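Local coordinates for decapping nuclease RAI1 (Scheffersomyces stipitis, PDB 5BTO), which removes NAD caps from RNA, also acting on 5'-triphosphate and methylguanosine-capped ends, and, by binding RAT1, stabilises that exoribonuclease and stimulates its activity, at residues 107-118 against 222-233; 135-143 against 347-356. All coordinates share one frame; numbering follows the deposited sequence.

Interaction 1 (107-118 against 222-233); sequences VNVDIITYRGLM and KTGIGEAKMLLA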
loop_
_atom_site.group_PDB
_atom_site.type_symbol
_atom_site.label_atom_id
_atom_site.label_comp_id
_atom_site.label_asym_id
_atom_site.label_seq_id
_atom_site.Cartn_x
_atom_site.Cartn_y
_atom_site.Cartn_z
ATOM N N VAL A 107 -30.359 5.074 10.906
ATOM C CA VAL A 107 -30.160 4.264 9.713
ATOM C C VAL A 107 -29.034 3.263 9.962
ATOM O O VAL A 107 -28.030 3.579 10.618
ATOM C CB VAL A 107 -29.854 5.151 8.473
ATOM C CG1 VAL A 107 -28.567 5.941 8.687
ATOM C CG2 VAL A 107 -29.754 4.311 7.203
ATOM N N ASN A 108 -29.202 2.056 9.431
ATOM C CA ASN A 108 -28.276 0.968 9.703
ATOM C C ASN A 108 -27.107 0.934 8.727
ATOM O O ASN A 108 -27.043 0.067 7.863
ATOM C CB ASN A 108 -29.009 -0.370 9.676
ATOM C CG ASN A 108 -28.112 -1.531 10.039
ATOM O OD1 ASN A 108 -27.256 -1.420 10.919
ATOM N ND2 ASN A 108 -28.291 -2.651 9.349
ATOM N N VAL A 109 -26.192 1.890 8.876
ATOM C CA VAL A 109 -24.967 1.935 8.072
ATOM C C VAL A 109 -23.765 2.311 8.924
ATOM O O VAL A 109 -23.914 2.772 10.063
ATOM C CB VAL A 109 -25.064 2.941 6.901
ATOM C CG1 VAL A 109 -26.222 2.581 5.972
ATOM C CG2 VAL A 109 -25.201 4.371 7.418
ATOM N N ASP A 110 -22.576 2.111 8.358
ATOM C CA ASP A 110 -21.324 2.453 9.022
ATOM C C ASP A 110 -20.836 3.836 8.623
ATOM O O ASP A 110 -20.178 4.519 9.411
ATOM C CB ASP A 110 -20.247 1.436 8.657
ATOM C CG ASP A 110 -20.612 0.029 9.068
ATOM O OD1 ASP A 110 -20.770 -0.198 10.286
ATOM O OD2 ASP A 110 -20.734 -0.855 8.191
ATOM N N ILE A 111 -21.136 4.235 7.387
ATOM C CA ILE A 111 -20.620 5.485 6.837
ATOM C C ILE A 111 -21.736 6.276 6.154
ATOM O O ILE A 111 -22.563 5.703 5.456
ATOM C CB ILE A 111 -19.504 5.217 5.793
ATOM C CG1 ILE A 111 -18.298 4.523 6.433
ATOM C CG2 ILE A 111 -19.063 6.522 5.115
ATOM C CD1 ILE A 111 -17.330 3.961 5.391
ATOM N N ILE A 112 -21.744 7.588 6.364
ATOM C CA ILE A 112 -22.739 8.478 5.757
ATOM C C ILE A 112 -21.981 9.564 4.996
ATOM O O ILE A 112 -21.181 10.283 5.585
ATOM C CB ILE A 112 -23.634 9.116 6.847
ATOM C CG1 ILE A 112 -24.520 8.043 7.489
ATOM C CG2 ILE A 112 -24.479 10.277 6.272
ATOM C CD1 ILE A 112 -25.140 8.452 8.825
ATOM N N THR A 113 -22.208 9.679 3.685
ATOM C CA THR A 113 -21.416 10.611 2.899
ATOM C C THR A 113 -22.056 10.896 1.552
ATOM O O THR A 113 -23.194 10.483 1.299
ATOM C CB THR A 113 -19.978 10.063 2.707
ATOM O OG1 THR A 113 -19.121 11.078 2.163
ATOM C CG2 THR A 113 -19.981 8.839 1.805
ATOM N N TYR A 114 -21.334 11.621 0.706
ATOM C CA TYR A 114 -21.798 11.951 -0.641
ATOM C C TYR A 114 -21.093 11.107 -1.706
ATOM O O TYR A 114 -19.894 10.828 -1.625
ATOM C CB TYR A 114 -21.563 13.436 -0.945
ATOM C CG TYR A 114 -22.652 14.360 -0.455
ATOM C CD1 TYR A 114 -23.813 14.551 -1.197
ATOM C CD2 TYR A 114 -22.519 15.056 0.733
ATOM C CE1 TYR A 114 -24.813 15.387 -0.750
ATOM C CE2 TYR A 114 -23.522 15.903 1.187
ATOM C CZ TYR A 114 -24.664 16.068 0.438
ATOM O OH TYR A 114 -25.672 16.905 0.876
ATOM N N ARG A 115 -21.840 10.755 -2.750
ATOM C CA ARG A 115 -21.318 9.956 -3.848
ATOM C C ARG A 115 -20.084 10.562 -4.483
ATOM O O ARG A 115 -19.159 9.844 -4.830
ATOM C CB ARG A 115 -22.385 9.790 -4.943
ATOM C CG ARG A 115 -21.807 9.368 -6.299
ATOM C CD ARG A 115 -22.761 9.594 -7.467
ATOM N NE ARG A 115 -22.914 10.996 -7.849
ATOM C CZ ARG A 115 -24.038 11.508 -8.340
ATOM N NH1 ARG A 115 -25.106 10.734 -8.498
ATOM N NH2 ARG A 115 -24.101 12.791 -8.668
ATOM N N GLY A 116 -20.085 11.883 -4.654
ATOM C CA GLY A 116 -18.991 12.547 -5.341
ATOM C C GLY A 116 -17.676 12.368 -4.599
ATOM O O GLY A 116 -16.617 12.270 -5.213
ATOM N N LEU A 117 -17.746 12.314 -3.275
ATOM C CA LEU A 117 -16.530 12.168 -2.488
ATOM C C LEU A 117 -15.985 10.749 -2.637
ATOM O O LEU A 117 -14.770 10.542 -2.695
ATOM C CB LEU A 117 -16.799 12.487 -1.015
ATOM C CG LEU A 117 -17.415 13.873 -0.767
ATOM C CD1 LEU A 117 -17.700 14.093 0.722
ATOM C CD2 LEU A 117 -16.518 14.983 -1.329
ATOM N N MET A 118 -16.881 9.769 -2.698
ATOM C CA MET A 118 -16.460 8.383 -2.868
ATOM C C MET A 118 -15.938 8.144 -4.284
ATOM O O MET A 118 -15.001 7.383 -4.489
ATOM C CB MET A 118 -17.584 7.410 -2.502
ATOM C CG MET A 118 -18.046 7.544 -1.043
ATOM S SD MET A 118 -16.723 7.247 0.168
ATOM C CE MET A 118 -16.239 8.917 0.569
ATOM N N LYS A 222 -28.878 3.273 0.260
ATOM C CA LYS A 222 -28.100 2.381 1.110
ATOM C C LYS A 222 -27.348 1.437 0.195
ATOM O O LYS A 222 -27.905 0.911 -0.773
ATOM C CB LYS A 222 -28.997 1.592 2.061
ATOM C CG LYS A 222 -29.381 2.337 3.319
ATOM C CD LYS A 222 -30.251 1.465 4.219
ATOM C CE LYS A 222 -29.696 0.051 4.343
ATOM N NZ LYS A 222 -28.488 -0.055 5.213
ATOM N N THR A 223 -26.062 1.257 0.467
ATOM C CA THR A 223 -25.264 0.356 -0.334
ATOM C C THR A 223 -24.132 -0.166 0.533
ATOM O O THR A 223 -24.190 -0.072 1.755
ATOM C CB THR A 223 -24.743 1.065 -1.605
ATOM O OG1 THR A 223 -24.085 0.120 -2.455
ATOM C CG2 THR A 223 -23.810 2.211 -1.243
ATOM N N GLY A 224 -23.108 -0.722 -0.083
ATOM C CA GLY A 224 -22.009 -1.250 0.697
ATOM C C GLY A 224 -20.838 -1.596 -0.175
ATOM O O GLY A 224 -20.937 -1.594 -1.398
ATOM N N ILE A 225 -19.717 -1.877 0.472
ATOM C CA ILE A 225 -18.547 -2.402 -0.207
ATOM C C ILE A 225 -17.851 -3.269 0.829
ATOM O O ILE A 225 -17.722 -2.871 1.987
ATOM C CB ILE A 225 -17.618 -1.282 -0.741
ATOM C CG1 ILE A 225 -16.393 -1.893 -1.413
ATOM C CG2 ILE A 225 -17.191 -0.319 0.373
ATOM C CD1 ILE A 225 -16.330 -1.657 -2.878
ATOM N N GLY A 226 -17.450 -4.468 0.428
ATOM C CA GLY A 226 -16.939 -5.439 1.382
ATOM C C GLY A 226 -17.909 -5.619 2.537
ATOM O O GLY A 226 -19.093 -5.899 2.320
ATOM N N GLU A 227 -17.413 -5.455 3.762
ATOM C CA GLU A 227 -18.246 -5.597 4.957
ATOM C C GLU A 227 -18.881 -4.284 5.399
ATOM O O GLU A 227 -19.677 -4.261 6.346
ATOM C CB GLU A 227 -17.420 -6.166 6.114
ATOM C CG GLU A 227 -17.011 -7.595 5.889
ATOM C CD GLU A 227 -18.216 -8.482 5.701
ATOM O OE1 GLU A 227 -18.930 -8.727 6.693
ATOM O OE2 GLU A 227 -18.459 -8.923 4.563
ATOM N N ALA A 228 -18.525 -3.194 4.724
ATOM C CA ALA A 228 -18.990 -1.862 5.109
ATOM C C ALA A 228 -20.374 -1.559 4.537
ATOM O O ALA A 228 -20.624 -1.800 3.361
ATOM C CB ALA A 228 -17.995 -0.799 4.631
ATOM N N LYS A 229 -21.253 -1.015 5.372
ATOM C CA LYS A 229 -22.548 -0.518 4.928
ATOM C C LYS A 229 -22.467 1.002 4.822
ATOM O O LYS A 229 -21.916 1.664 5.700
ATOM C CB LYS A 229 -23.645 -0.907 5.922
ATOM C CG LYS A 229 -23.825 -2.397 6.104
ATOM C CD LYS A 229 -24.974 -2.678 7.075
ATOM C CE LYS A 229 -25.178 -4.164 7.297
ATOM N NZ LYS A 229 -24.028 -4.771 8.019
ATOM N N MET A 230 -22.993 1.564 3.740
ATOM C CA MET A 230 -22.836 2.993 3.500
ATOM C C MET A 230 -24.131 3.645 3.033
ATOM O O MET A 230 -24.927 3.032 2.326
ATOM C CB MET A 230 -21.725 3.238 2.459
ATOM C CG MET A 230 -20.394 2.627 2.901
ATOM S SD MET A 230 -19.099 2.718 1.651
ATOM C CE MET A 230 -18.697 4.456 1.714
ATOM N N LEU A 231 -24.332 4.886 3.457
ATOM C CA LEU A 231 -25.418 5.716 2.954
ATOM C C LEU A 231 -24.751 6.729 2.031
ATOM O O LEU A 231 -23.808 7.424 2.446
ATOM C CB LEU A 231 -26.126 6.425 4.117
ATOM C CG LEU A 231 -27.449 7.132 3.815
ATOM C CD1 LEU A 231 -28.532 6.114 3.471
ATOM C CD2 LEU A 231 -27.925 7.998 4.970
ATOM N N LEU A 232 -25.180 6.778 0.770
ATOM C CA LEU A 232 -24.595 7.725 -0.183
ATOM C C LEU A 232 -25.655 8.643 -0.769
ATOM O O LEU A 232 -26.686 8.172 -1.276
ATOM C CB LEU A 232 -23.933 7.002 -1.362
ATOM C CG LEU A 232 -22.756 6.064 -1.177
ATOM C CD1 LEU A 232 -22.209 5.643 -2.557
ATOM C CD2 LEU A 232 -21.703 6.769 -0.363
ATOM N N ALA A 233 -25.393 9.942 -0.745
ATOM C CA ALA A 233 -26.286 10.911 -1.385
ATOM C C ALA A 233 -25.687 11.331 -2.732
ATOM O O ALA A 233 -24.486 11.616 -2.821
ATOM C CB ALA A 233 -26.475 12.117 -0.485
#
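Asp110 and Lys229 open a parallel strand pairing with a side chain standing in for backbone. With CG anti to its own carbonyl carbon (chi1 -60°), Asp110 reaches across and offers the anti lone pair of OD2 to Lys229 N, 2.9 Å away in a nearly straight bond (175°). Lys229 O answers twice, to Asp110 N from above its carbonyl plane and to Ile111 N within it; OD1 meanwhile forms a salt bridge with Arg353. With an alanine here, Lys229 N would probably lose its acceptor, and Arg353 this carboxylate. From here strands 111-114 and 228-233 run parallel in the large mixed sheet of this PD-(D/E)XK nuclease. On one face Met230, bent at its last torsion (73°), lies alongside Ile111 and turns CE to within 3.8 Å of Met118 SD, while Leu232 CD2 presses tightly on Thr113 CG2 (3.5 Å). On the other, Leu231 CB packs beside Ile112 CG1, and Ala233 CB sits 3.7 Å from Tyr114 CD1. Tyr114, Arg115 and Gly116 bind substrate; Arg115 N, starting the helix, is held by Ala233 O at 2.8 Å, and its NH1 reaches Glu235 O, the backbone of another substrate-binding residue.

Interaction 2 (135-143 against 347-356); sequences NVLAYDGQL and LLQEIPRDDT
The guanidinium of Arg353 meets Gly141 O at its edge, with the oxygen only 11° out of the group's plane. NH1 donates to it over 3.0 Å, tilted 26° from the carbonyl plane; its second partner is Asp110, just before strand 111-114. The arginine folds back to do this: CG, anti to the backbone N, lies 3.2 Å from Gly141 O, and bends at chi2 and chi3 then curl the chain round that carbonyl so that NH1 returns to it. Its CD also lies across Leu143 CD2, the two side chains meeting at about a right angle.

Beyond the arginine the contact is apolar. Leu143 divides its branches, CD1 touching Leu348 CD2 at 3.6 Å and CD2 resting on Ile351 CG2 at 3.8 Å. Ile351, just past the helix end, also reaches Val136 CG1 with CD1, at 3.6 Å. Ala138 CB fits into a curve of backbone, 3.5 Å from Arg353 O and close also to the carbonyls of Pro352 and Asp355. Farther along, Thr356 CG2 touches Ala138 O, whose hydrogen-bond donor is Arg385. A water bridges the two backbones, accepting from Gly141 N and donating to Arg353 O at 2.6 Å.

Gly141 belongs to a type I' turn, Tyr139 to Gln142, closed by paired hydrogen bonds between the backbones of those end residues. This is the classic two-residue beta hairpin, joining strands 132-139 and 142-147 of the large mixed sheet; one side of it is covered by the C-terminal end of helix 333-350 and the type I turn at Pro352 to Asp355.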
loop_
_atom_site.group_PDB
_atom_site.type_symbol
_atom_site.label_atom_id
_atom_site.label_comp_id
_atom_site.label_asym_id
_atom_site.label_seq_id
_atom_site.Cartn_x
_atom_site.Cartn_y
_atom_site.Cartn_z
ATOM N N ASN A 135 -12.943 15.362 5.514
ATOM C CA ASN A 135 -13.073 15.345 6.967
ATOM C C ASN A 135 -13.894 14.127 7.355
ATOM O O ASN A 135 -14.886 13.811 6.697
ATOM C CB ASN A 135 -13.764 16.608 7.472
ATOM C CG ASN A 135 -12.924 17.847 7.288
ATOM O OD1 ASN A 135 -11.696 17.787 7.324
ATOM N ND2 ASN A 135 -13.580 18.985 7.097
ATOM N N VAL A 136 -13.475 13.434 8.408
ATOM C CA VAL A 136 -14.167 12.239 8.852
ATOM C C VAL A 136 -14.336 12.297 10.351
ATOM O O VAL A 136 -13.403 12.631 11.075
ATOM C CB VAL A 136 -13.377 10.960 8.517
ATOM C CG1 VAL A 136 -14.178 9.732 8.910
ATOM C CG2 VAL A 136 -12.995 10.926 7.045
ATOM N N LEU A 137 -15.518 11.963 10.843
ATOM C CA LEU A 137 -15.636 11.871 12.293
ATOM C C LEU A 137 -16.641 10.825 12.716
ATOM O O LEU A 137 -17.611 10.534 11.995
ATOM C CB LEU A 137 -15.956 13.226 12.905
ATOM C CG LEU A 137 -17.280 13.837 12.484
ATOM C CD1 LEU A 137 -18.395 13.285 13.364
ATOM C CD2 LEU A 137 -17.213 15.334 12.584
ATOM N N ALA A 138 -16.386 10.254 13.887
ATOM C CA ALA A 138 -17.244 9.230 14.447
ATOM C C ALA A 138 -18.289 9.872 15.335
ATOM O O ALA A 138 -17.979 10.720 16.173
ATOM C CB ALA A 138 -16.414 8.227 15.252
ATOM N N TYR A 139 -19.534 9.464 15.144
ATOM C CA TYR A 139 -20.617 9.922 15.986
ATOM C C TYR A 139 -21.717 8.869 15.974
ATOM O O TYR A 139 -22.054 8.321 14.923
ATOM C CB TYR A 139 -21.137 11.280 15.500
ATOM C CG TYR A 139 -22.307 11.794 16.302
ATOM C CD1 TYR A 139 -22.114 12.376 17.552
ATOM C CD2 TYR A 139 -23.602 11.698 15.810
ATOM C CE1 TYR A 139 -23.193 12.840 18.296
ATOM C CE2 TYR A 139 -24.678 12.154 16.541
ATOM C CZ TYR A 139 -24.471 12.727 17.780
ATOM O OH TYR A 139 -25.551 13.185 18.504
ATOM N N ASP A 140 -22.257 8.567 17.150
ATOM C CA ASP A 140 -23.306 7.564 17.272
ATOM C C ASP A 140 -22.958 6.269 16.536
ATOM O O ASP A 140 -23.809 5.667 15.889
ATOM C CB ASP A 140 -24.633 8.133 16.768
ATOM C CG ASP A 140 -25.848 7.473 17.407
ATOM O OD1 ASP A 140 -25.698 6.707 18.383
ATOM O OD2 ASP A 140 -26.970 7.746 16.937
ATOM N N GLY A 141 -21.703 5.843 16.642
ATOM C CA GLY A 141 -21.280 4.578 16.071
ATOM C C GLY A 141 -21.151 4.573 14.557
ATOM O O GLY A 141 -21.076 3.511 13.947
ATOM N N GLN A 142 -21.112 5.759 13.960
ATOM C CA GLN A 142 -21.086 5.891 12.499
ATOM C C GLN A 142 -20.035 6.908 12.069
ATOM O O GLN A 142 -19.698 7.818 12.830
ATOM C CB GLN A 142 -22.469 6.325 11.991
ATOM C CG GLN A 142 -23.570 5.371 12.385
ATOM C CD GLN A 142 -24.949 5.838 11.958
ATOM O OE1 GLN A 142 -25.283 7.022 12.052
ATOM N NE2 GLN A 142 -25.758 4.902 11.479
ATOM N N LEU A 143 -19.497 6.747 10.861
ATOM C CA LEU A 143 -18.563 7.734 10.322
ATOM C C LEU A 143 -19.266 8.686 9.363
ATOM O O LEU A 143 -19.974 8.254 8.462
ATOM C CB LEU A 143 -17.395 7.066 9.592
ATOM C CG LEU A 143 -16.473 6.160 10.402
ATOM C CD1 LEU A 143 -15.243 5.785 9.554
ATOM C CD2 LEU A 143 -16.055 6.845 11.715
ATOM N N LEU A 347 -10.203 2.842 6.559
ATOM C CA LEU A 347 -10.786 3.907 7.367
ATOM C C LEU A 347 -11.565 3.334 8.530
ATOM O O LEU A 347 -11.455 3.822 9.655
ATOM C CB LEU A 347 -11.683 4.826 6.539
ATOM C CG LEU A 347 -10.954 5.641 5.472
ATOM C CD1 LEU A 347 -11.954 6.455 4.669
ATOM C CD2 LEU A 347 -9.903 6.547 6.108
ATOM N N LEU A 348 -12.358 2.298 8.265
ATOM C CA LEU A 348 -13.148 1.687 9.332
ATOM C C LEU A 348 -12.278 0.992 10.388
ATOM O O LEU A 348 -12.648 0.943 11.556
ATOM C CB LEU A 348 -14.214 0.746 8.765
ATOM C CG LEU A 348 -15.357 1.487 8.067
ATOM C CD1 LEU A 348 -16.280 0.521 7.324
ATOM C CD2 LEU A 348 -16.147 2.341 9.047
ATOM N N GLN A 349 -11.126 0.467 9.971
ATOM C CA GLN A 349 -10.192 -0.181 10.888
ATOM C C GLN A 349 -9.414 0.816 11.744
ATOM O O GLN A 349 -9.109 0.542 12.913
ATOM C CB GLN A 349 -9.197 -1.054 10.120
ATOM C CG GLN A 349 -9.747 -2.387 9.639
ATOM C CD GLN A 349 -8.692 -3.225 8.927
ATOM O OE1 GLN A 349 -7.507 -2.894 8.951
ATOM N NE2 GLN A 349 -9.121 -4.316 8.292
ATOM N N GLU A 350 -9.098 1.973 11.169
ATOM C CA GLU A 350 -8.172 2.916 11.806
ATOM C C GLU A 350 -8.830 4.040 12.613
ATOM O O GLU A 350 -8.177 4.666 13.450
ATOM C CB GLU A 350 -7.223 3.512 10.760
ATOM C CG GLU A 350 -6.349 2.478 10.069
ATOM C CD GLU A 350 -5.463 1.730 11.047
ATOM O OE1 GLU A 350 -5.056 2.326 12.070
ATOM O OE2 GLU A 350 -5.183 0.541 10.803
ATOM N N ILE A 351 -10.113 4.291 12.381
ATOM C CA ILE A 351 -10.813 5.337 13.119
ATOM C C ILE A 351 -11.714 4.690 14.166
ATOM O O ILE A 351 -12.682 4.043 13.815
ATOM C CB ILE A 351 -11.664 6.220 12.171
ATOM C CG1 ILE A 351 -10.768 6.907 11.135
ATOM C CG2 ILE A 351 -12.464 7.255 12.959
ATOM C CD1 ILE A 351 -11.517 7.686 10.078
ATOM N N PRO A 352 -11.376 4.838 15.461
ATOM C CA PRO A 352 -12.190 4.219 16.519
ATOM C C PRO A 352 -13.647 4.660 16.436
ATOM O O PRO A 352 -13.929 5.855 16.447
ATOM C CB PRO A 352 -11.541 4.730 17.812
ATOM C CG PRO A 352 -10.133 5.020 17.432
ATOM C CD PRO A 352 -10.188 5.519 15.998
ATOM N N ARG A 353 -14.565 3.704 16.349
ATOM C CA ARG A 353 -15.948 4.045 16.057
ATOM C C ARG A 353 -16.653 4.672 17.240
ATOM O O ARG A 353 -17.596 5.441 17.065
ATOM C CB ARG A 353 -16.742 2.825 15.590
ATOM C CG ARG A 353 -18.050 3.195 14.906
ATOM C CD ARG A 353 -17.844 3.489 13.417
ATOM N NE ARG A 353 -17.417 2.283 12.721
ATOM C CZ ARG A 353 -18.250 1.395 12.192
ATOM N NH1 ARG A 353 -19.568 1.581 12.266
ATOM N NH2 ARG A 353 -17.768 0.315 11.598
ATOM N N ASP A 354 -16.213 4.328 18.447
ATOM C CA ASP A 354 -16.921 4.770 19.639
ATOM C C ASP A 354 -16.265 5.962 20.329
ATOM O O ASP A 354 -16.670 6.345 21.425
ATOM C CB ASP A 354 -17.068 3.609 20.622
ATOM C CG ASP A 354 -17.824 2.440 20.027
ATOM O OD1 ASP A 354 -18.648 2.667 19.115
ATOM O OD2 ASP A 354 -17.596 1.295 20.475
ATOM N N ASP A 355 -15.256 6.549 19.690
ATOM C CA ASP A 355 -14.576 7.713 20.258
ATOM C C ASP A 355 -15.037 8.996 19.574
ATOM O O ASP A 355 -14.644 9.288 18.435
ATOM C CB ASP A 355 -13.060 7.572 20.137
ATOM C CG ASP A 355 -12.316 8.577 20.987
ATOM O OD1 ASP A 355 -12.906 9.632 21.313
ATOM O OD2 ASP A 355 -11.147 8.308 21.336
ATOM N N THR A 356 -15.874 9.755 20.273
ATOM C CA THR A 356 -16.428 10.986 19.728
ATOM C C THR A 356 -15.627 12.208 20.150
ATOM O O THR A 356 -16.082 13.335 19.999
ATOM C CB THR A 356 -17.903 11.175 20.137
ATOM O OG1 THR A 356 -18.003 11.235 21.568
ATOM C CG2 THR A 356 -18.745 10.020 19.613
HETATM O O HOH W 1 -19.432 7.147 17.740
#

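How the interactions relate
Two contacts whose segments alternate along the chain show how a sheet can be assembled from distant parts. Residues 107-118 come first and run into helix 115-123, after which the chain returns as the hairpin 135-143. Interaction 1 closes its loop when 222-233 arrives, 104 residues on; interaction 2 closes only at 347-356, 204 residues beyond the hairpin, so the two loops cross. They join in space because strand 142-147 lies beside strand 111-114: Leu143 probably bonds through its backbone to Asp110 and Ile112. Leu348 of helix 333-350 also packs on Ala228, so this helix end spans both contacts, tying the start of strand 228-235 to the hairpin.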